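Local atomic coordinates of acetylated cis-Golgi protein, involved in ER-to-Golgi transport (Saccharomyces cerevisiae, PDB entry 6G8Y), a protein that probably serves, as the yeast homologue of GRASP65, in Golgi organisation and ER-to-Golgi vesicle transport, using PDZ-type domains to bind protein partners such as golgins. Residues 15-20 against 32-37; 36-41 against 72-77. All coordinates share one frame; numbering follows the deposited sequence.

Contact 1 (15-20 against 32-37); sequences GLRIVW and FDYIVG
Two backbone hydrogen bonds tie residues 18-20, which include the weakly bonded short strand 19-20, antiparallel to strand 33-38 at the margin of the PDZ sheet. Trp20 N gives its hydrogen to Asp33 O at 2.8 Å, almost straight (171°) and nearly along the C=O axis. Ile35 N reaches Ile18 O at 2.9 Å from above the carbonyl plane. Between these bonds Val19 and Tyr34 form a non-hydrogen-bonded pair. Beyond Ile18 the chains part, and a water takes over: it accepts from Ile18 N and donates to Ile35 O at 2.8 Å.

The apolar contact centres on Ile35. Its side chain and that of Ile18 cross obliquely: Ile35 CG1, beside its backbone N (chi1 -55°), lies 3.7 Å from Ile18 CG2, and a bend at chi2 (-46°) carries Ile35 CD1 to Trp20 CB at 3.8 Å. An alanine in place of Ile35 would remove CG1, CG2 and CD1 and would probably lose the contacts with Ile18 CG2 and Trp20 CB, loosening this pairing. The Val19 and Tyr34 side chains run alongside each other, Val19 CG1 3.8 Å from Tyr34 CD1. Arg17 CB comes to the edge of the same ring, while Arg17 NH1 donates to Leu16 O at 2.9 Å, the oxygen in the guanidinium plane but the donor above the carbonyl plane.

Asp33 sends its carboxylate to Arg85 in a salt bridge. Strand 71-78 flanks strand 33-38, taking Ile35 on Val74 and Trp20 on Ile76; Tyr34 rests on Leu10 of helix 2-10, probably part of the expression tag, and Leu10 O receives Arg17 NE.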
loop_
_atom_site.group_PDB
_atom_site.type_symbol
_atom_site.label_atom_id
_atom_site.label_comp_id
_atom_site.label_asym_id
_atom_site.label_seq_id
_atom_site.Cartn_x
_atom_site.Cartn_y
_atom_site.Cartn_z
ATOM N N GLY A 15 -10.054 2.637 8.806
ATOM C CA GLY A 15 -8.855 3.415 8.655
ATOM C C GLY A 15 -8.686 4.082 7.327
ATOM O O GLY A 15 -9.527 4.002 6.430
ATOM N N LEU A 16 -7.554 4.747 7.215
ATOM C CA LEU A 16 -7.037 5.189 5.930
ATOM C C LEU A 16 -6.129 4.128 5.340
ATOM O O LEU A 16 -5.304 3.554 6.064
ATOM C CB LEU A 16 -6.251 6.468 6.104
ATOM C CG LEU A 16 -7.055 7.640 6.646
ATOM C CD1 LEU A 16 -6.176 8.870 6.700
ATOM C CD2 LEU A 16 -8.344 7.903 5.883
ATOM N N ARG A 17 -6.274 3.881 4.034
ATOM C CA ARG A 17 -5.382 2.983 3.287
ATOM C C ARG A 17 -4.892 3.669 2.011
ATOM O O ARG A 17 -5.428 4.670 1.599
ATOM C CB ARG A 17 -6.099 1.668 2.954
ATOM C CG ARG A 17 -6.438 0.808 4.192
ATOM C CD ARG A 17 -5.220 0.346 4.970
ATOM N NE ARG A 17 -5.595 -0.520 6.091
ATOM C CZ ARG A 17 -5.918 -0.104 7.315
ATOM N NH1 ARG A 17 -5.894 1.182 7.664
ATOM N NH2 ARG A 17 -6.251 -1.011 8.232
ATOM N N ILE A 18 -3.833 3.148 1.423
ATOM C CA ILE A 18 -3.292 3.638 0.171
ATOM C C ILE A 18 -3.666 2.625 -0.906
ATOM O O ILE A 18 -3.587 1.396 -0.689
ATOM C CB ILE A 18 -1.770 3.828 0.272
ATOM C CG1 ILE A 18 -1.445 4.671 1.514
ATOM C CG2 ILE A 18 -1.223 4.477 -1.005
ATOM C CD1 ILE A 18 0.014 4.819 1.866
ATOM N N VAL A 19 -4.112 3.130 -2.051
ATOM C CA VAL A 19 -4.479 2.280 -3.191
ATOM C C VAL A 19 -3.726 2.686 -4.452
ATOM O O VAL A 19 -3.228 3.811 -4.522
ATOM C CB VAL A 19 -6.003 2.319 -3.450
ATOM C CG1 VAL A 19 -6.731 1.791 -2.209
ATOM C CG2 VAL A 19 -6.480 3.723 -3.822
ATOM N N TRP A 20 -3.668 1.781 -5.432
ATOM C CA TRP A 20 -3.101 2.023 -6.760
ATOM C C TRP A 20 -4.260 2.185 -7.726
ATOM O O TRP A 20 -5.066 1.266 -7.857
ATOM C CB TRP A 20 -2.261 0.808 -7.192
ATOM C CG TRP A 20 -1.674 0.923 -8.545
ATOM C CD1 TRP A 20 -2.265 0.593 -9.717
ATOM C CD2 TRP A 20 -0.369 1.397 -8.863
ATOM N NE1 TRP A 20 -1.411 0.832 -10.752
ATOM C CE2 TRP A 20 -0.245 1.351 -10.266
ATOM C CE3 TRP A 20 0.684 1.900 -8.110
ATOM C CZ2 TRP A 20 0.908 1.748 -10.919
ATOM C CZ3 TRP A 20 1.831 2.296 -8.757
ATOM C CH2 TRP A 20 1.930 2.229 -10.148
ATOM N N PHE A 32 -9.694 -3.274 -7.536
ATOM C CA PHE A 32 -9.451 -2.636 -6.228
ATOM C C PHE A 32 -8.096 -3.054 -5.687
ATOM O O PHE A 32 -7.958 -4.053 -4.991
ATOM C CB PHE A 32 -10.594 -2.986 -5.293
ATOM C CG PHE A 32 -11.925 -2.628 -5.866
ATOM C CD1 PHE A 32 -12.309 -1.299 -5.948
ATOM C CD2 PHE A 32 -12.761 -3.611 -6.403
ATOM C CE1 PHE A 32 -13.526 -0.949 -6.516
ATOM C CE2 PHE A 32 -13.982 -3.270 -6.964
ATOM C CZ PHE A 32 -14.364 -1.939 -7.024
ATOM N N ASP A 33 -7.092 -2.275 -6.058
ATOM C CA ASP A 33 -5.690 -2.624 -5.869
ATOM C C ASP A 33 -5.180 -1.874 -4.638
ATOM O O ASP A 33 -4.893 -0.680 -4.701
ATOM C CB ASP A 33 -4.881 -2.234 -7.101
ATOM C CG ASP A 33 -5.126 -3.147 -8.302
ATOM O OD1 ASP A 33 -5.498 -4.316 -8.119
ATOM O OD2 ASP A 33 -4.898 -2.686 -9.448
ATOM N N TYR A 34 -5.070 -2.581 -3.519
ATOM C CA TYR A 34 -4.570 -1.979 -2.284
ATOM C C TYR A 34 -3.049 -2.043 -2.281
ATOM O O TYR A 34 -2.464 -3.048 -2.684
ATOM C CB TYR A 34 -5.064 -2.757 -1.068
ATOM C CG TYR A 34 -6.471 -2.447 -0.694
ATOM C CD1 TYR A 34 -6.761 -1.291 0.035
ATOM C CD2 TYR A 34 -7.506 -3.312 -1.017
ATOM C CE1 TYR A 34 -8.045 -0.996 0.427
ATOM C CE2 TYR A 34 -8.814 -3.017 -0.635
ATOM C CZ TYR A 34 -9.067 -1.858 0.092
ATOM O OH TYR A 34 -10.339 -1.542 0.495
ATOM N N ILE A 35 -2.414 -0.965 -1.813
ATOM C CA ILE A 35 -0.992 -1.016 -1.504
ATOM C C ILE A 35 -0.822 -1.713 -0.170
ATOM O O ILE A 35 -1.302 -1.235 0.854
ATOM C CB ILE A 35 -0.357 0.381 -1.382
ATOM C CG1 ILE A 35 -0.599 1.220 -2.621
ATOM C CG2 ILE A 35 1.126 0.258 -1.100
ATOM C CD1 ILE A 35 -0.354 0.481 -3.886
ATOM N N VAL A 36 -0.123 -2.839 -0.201
ATOM C CA VAL A 36 0.162 -3.604 1.013
ATOM C C VAL A 36 1.617 -3.514 1.469
ATOM O O VAL A 36 1.942 -3.856 2.607
ATOM C CB VAL A 36 -0.322 -5.069 0.871
ATOM C CG1 VAL A 36 -1.839 -5.085 0.733
ATOM C CG2 VAL A 36 0.333 -5.801 -0.282
ATOM N N GLY A 37 2.503 -3.038 0.600
ATOM C CA GLY A 37 3.881 -2.887 0.977
ATOM C C GLY A 37 4.608 -1.903 0.086
ATOM O O GLY A 37 4.163 -1.587 -1.020
HETATM O O HOH W 1 -2.556 0.762 2.392
#

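Contact 2 (36-41 against 72-77); sequences VGFNDD and LKVNIW
A classic beta bulge marks the antiparallel pairing of strands 33-38 and 71-78: Val36 and Gly37 both face Asn75, and Asn75 O accepts Val36 N at 2.8 Å, in the carbonyl plane, and Gly37 N at 3.2 Å from above it. Asn75 N answers to Gly37 O, and Asn39 N closes on Lys73 O in a nearly straight bond (170°).

The Asn75 side chain spans to the type I' turn 38-41. With CG beside its backbone N (chi1 -51°), OD1 takes Asp40 N on a lone pair at 3.0 Å, and ND2 meets Asp40 OD1 at 2.9 Å from above the carboxylate plane, gripping that residue twice. A CB on Gly37 would fall too close to Asn75 OD1. Asp40 OD2 turns its syn lone pair to Lys73 NZ in a 2.7 Å salt bridge, which probably helps keep the carboxylate ionised.

On the opposite face, with Val74, Phe38 CD1 meets Leu72 CD2 at 3.8 Å; near the bulge Val36 CG1 touches Trp77 CB at 3.5 Å. Phe38 packs edge-to-face with Phe64 of helix 57-66, Val36 lies on helix 2-10, probably from the expression tag, and Asp86 of strand 83-90 holds Asn75 ND2.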
loop_
_atom_site.group_PDB
_atom_site.type_symbol
_atom_site.label_atom_id
_atom_site.label_comp_id
_atom_site.label_asym_id
_atom_site.label_seq_id
_atom_site.Cartn_x
_atom_site.Cartn_y
_atom_site.Cartn_z
ATOM N N VAL A 36 -0.123 -2.839 -0.201
ATOM C CA VAL A 36 0.162 -3.604 1.013
ATOM C C VAL A 36 1.617 -3.514 1.469
ATOM O O VAL A 36 1.942 -3.856 2.607
ATOM C CB VAL A 36 -0.322 -5.069 0.871
ATOM C CG1 VAL A 36 -1.839 -5.085 0.733
ATOM C CG2 VAL A 36 0.333 -5.801 -0.282
ATOM N N GLY A 37 2.503 -3.038 0.600
ATOM C CA GLY A 37 3.881 -2.887 0.977
ATOM C C GLY A 37 4.608 -1.903 0.086
ATOM O O GLY A 37 4.163 -1.587 -1.020
ATOM N N PHE A 38 5.759 -1.474 0.585
ATOM C CA PHE A 38 6.727 -0.721 -0.182
ATOM C C PHE A 38 8.041 -1.439 -0.049
ATOM O O PHE A 38 8.429 -1.756 1.080
ATOM C CB PHE A 38 6.887 0.710 0.352
ATOM C CG PHE A 38 5.644 1.569 0.215
ATOM C CD1 PHE A 38 5.136 1.856 -1.038
ATOM C CD2 PHE A 38 5.018 2.153 1.324
ATOM C CE1 PHE A 38 4.018 2.641 -1.183
ATOM C CE2 PHE A 38 3.898 2.966 1.167
ATOM C CZ PHE A 38 3.401 3.196 -0.081
ATOM N N ASN A 39 8.713 -1.736 -1.166
ATOM C CA ASN A 39 10.036 -2.362 -1.105
ATOM C C ASN A 39 10.025 -3.662 -0.270
ATOM O O ASN A 39 10.967 -3.917 0.476
ATOM C CB ASN A 39 11.032 -1.320 -0.544
ATOM C CG ASN A 39 12.485 -1.715 -0.727
ATOM O OD1 ASN A 39 12.845 -2.347 -1.707
ATOM N ND2 ASN A 39 13.333 -1.317 0.221
ATOM N N ASP A 40 8.949 -4.446 -0.395
ATOM C CA ASP A 40 8.734 -5.751 0.241
ATOM C C ASP A 40 8.583 -5.756 1.768
ATOM O O ASP A 40 8.653 -6.814 2.389
ATOM C CB ASP A 40 9.813 -6.762 -0.210
ATOM C CG ASP A 40 9.806 -6.977 -1.706
ATOM O OD1 ASP A 40 8.705 -7.081 -2.288
ATOM O OD2 ASP A 40 10.897 -7.050 -2.301
ATOM N N ASP A 41 8.317 -4.596 2.365
ATOM C CA ASP A 41 7.934 -4.488 3.772
ATOM C C ASP A 41 6.495 -3.957 3.834
ATOM O O ASP A 41 6.110 -3.113 3.005
ATOM C CB ASP A 41 8.831 -3.508 4.516
ATOM C CG ASP A 41 10.307 -3.852 4.417
ATOM O OD1 ASP A 41 10.656 -5.026 4.615
ATOM O OD2 ASP A 41 11.109 -2.934 4.145
ATOM N N LEU A 72 10.722 3.018 -7.046
ATOM C CA LEU A 72 10.207 2.340 -5.844
ATOM C C LEU A 72 9.307 1.187 -6.285
ATOM O O LEU A 72 8.396 1.387 -7.125
ATOM C CB LEU A 72 9.390 3.328 -4.999
ATOM C CG LEU A 72 8.665 2.764 -3.774
ATOM C CD1 LEU A 72 9.657 2.321 -2.732
ATOM C CD2 LEU A 72 7.687 3.778 -3.184
ATOM N N LYS A 73 9.525 0.029 -5.668
ATOM C CA LYS A 73 8.673 -1.136 -5.813
ATOM C C LYS A 73 7.512 -1.033 -4.848
ATOM O O LYS A 73 7.695 -0.870 -3.645
ATOM C CB LYS A 73 9.477 -2.392 -5.531
ATOM C CG LYS A 73 8.799 -3.702 -5.836
ATOM C CD LYS A 73 9.908 -4.767 -5.861
ATOM C CE LYS A 73 9.454 -6.097 -5.400
ATOM N NZ LYS A 73 10.647 -6.887 -5.004
ATOM N N VAL A 74 6.310 -1.129 -5.397
ATOM C CA VAL A 74 5.055 -1.017 -4.663
ATOM C C VAL A 74 4.402 -2.391 -4.706
ATOM O O VAL A 74 4.135 -2.927 -5.795
ATOM C CB VAL A 74 4.150 0.038 -5.333
ATOM C CG1 VAL A 74 2.828 0.198 -4.602
ATOM C CG2 VAL A 74 4.911 1.364 -5.404
ATOM N N ASN A 75 4.148 -2.957 -3.536
ATOM C CA ASN A 75 3.508 -4.263 -3.406
ATOM C C ASN A 75 2.014 -4.110 -3.341
ATOM O O ASN A 75 1.500 -3.419 -2.449
ATOM C CB ASN A 75 4.011 -5.010 -2.166
ATOM C CG ASN A 75 5.525 -5.056 -2.089
ATOM O OD1 ASN A 75 6.108 -4.441 -1.222
ATOM N ND2 ASN A 75 6.177 -5.793 -3.012
ATOM N N ILE A 76 1.312 -4.783 -4.263
ATOM C CA ILE A 76 -0.124 -4.640 -4.396
ATOM C C ILE A 76 -0.831 -5.942 -4.093
ATOM O O ILE A 76 -0.321 -7.007 -4.409
ATOM C CB ILE A 76 -0.457 -4.138 -5.808
ATOM C CG1 ILE A 76 -0.010 -2.660 -5.889
ATOM C CG2 ILE A 76 -1.936 -4.288 -6.144
ATOM C CD1 ILE A 76 -0.120 -2.088 -7.260
ATOM N N TRP A 77 -1.991 -5.818 -3.471
ATOM C CA TRP A 77 -2.968 -6.905 -3.298
ATOM C C TRP A 77 -4.208 -6.502 -4.076
ATOM O O TRP A 77 -4.809 -5.473 -3.764
ATOM C CB TRP A 77 -3.326 -7.043 -1.814
ATOM C CG TRP A 77 -4.502 -7.971 -1.495
ATOM C CD1 TRP A 77 -5.747 -7.599 -1.070
ATOM C CD2 TRP A 77 -4.513 -9.402 -1.565
ATOM N NE1 TRP A 77 -6.529 -8.708 -0.859
ATOM C CE2 TRP A 77 -5.803 -9.828 -1.163
ATOM C CE3 TRP A 77 -3.560 -10.369 -1.924
ATOM C CZ2 TRP A 77 -6.168 -11.179 -1.113
ATOM C CZ3 TRP A 77 -3.930 -11.720 -1.877
ATOM C CH2 TRP A 77 -5.225 -12.104 -1.473
HETATM O O HOH W 2 11.885 -0.477 -3.878
#

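In the fold
Strand 33-38 serves both contacts, pairing with strand 19-20 in contact 1 and with strand 71-78 in contact 2, so both are its neighbours in one antiparallel sheet. Both contacts are partly buried, but contact 2 has more buried residues and covers more surface, whereas contact 1 is a sparse pairing with a water bridging its backbones where direct bonding stops. Contact 1 joins its segments by backbone bonds, that water and apolar packing, without side-chain hydrogen bonds or salt bridges between them; contact 2 adds an amide and a salt bridge where its strands meet an exposed turn. They touch where Ile35 CD1 packs on Val74 CG1 at 3.3 Å and Tyr34 N probably donates a hydrogen bond to Trp77 O.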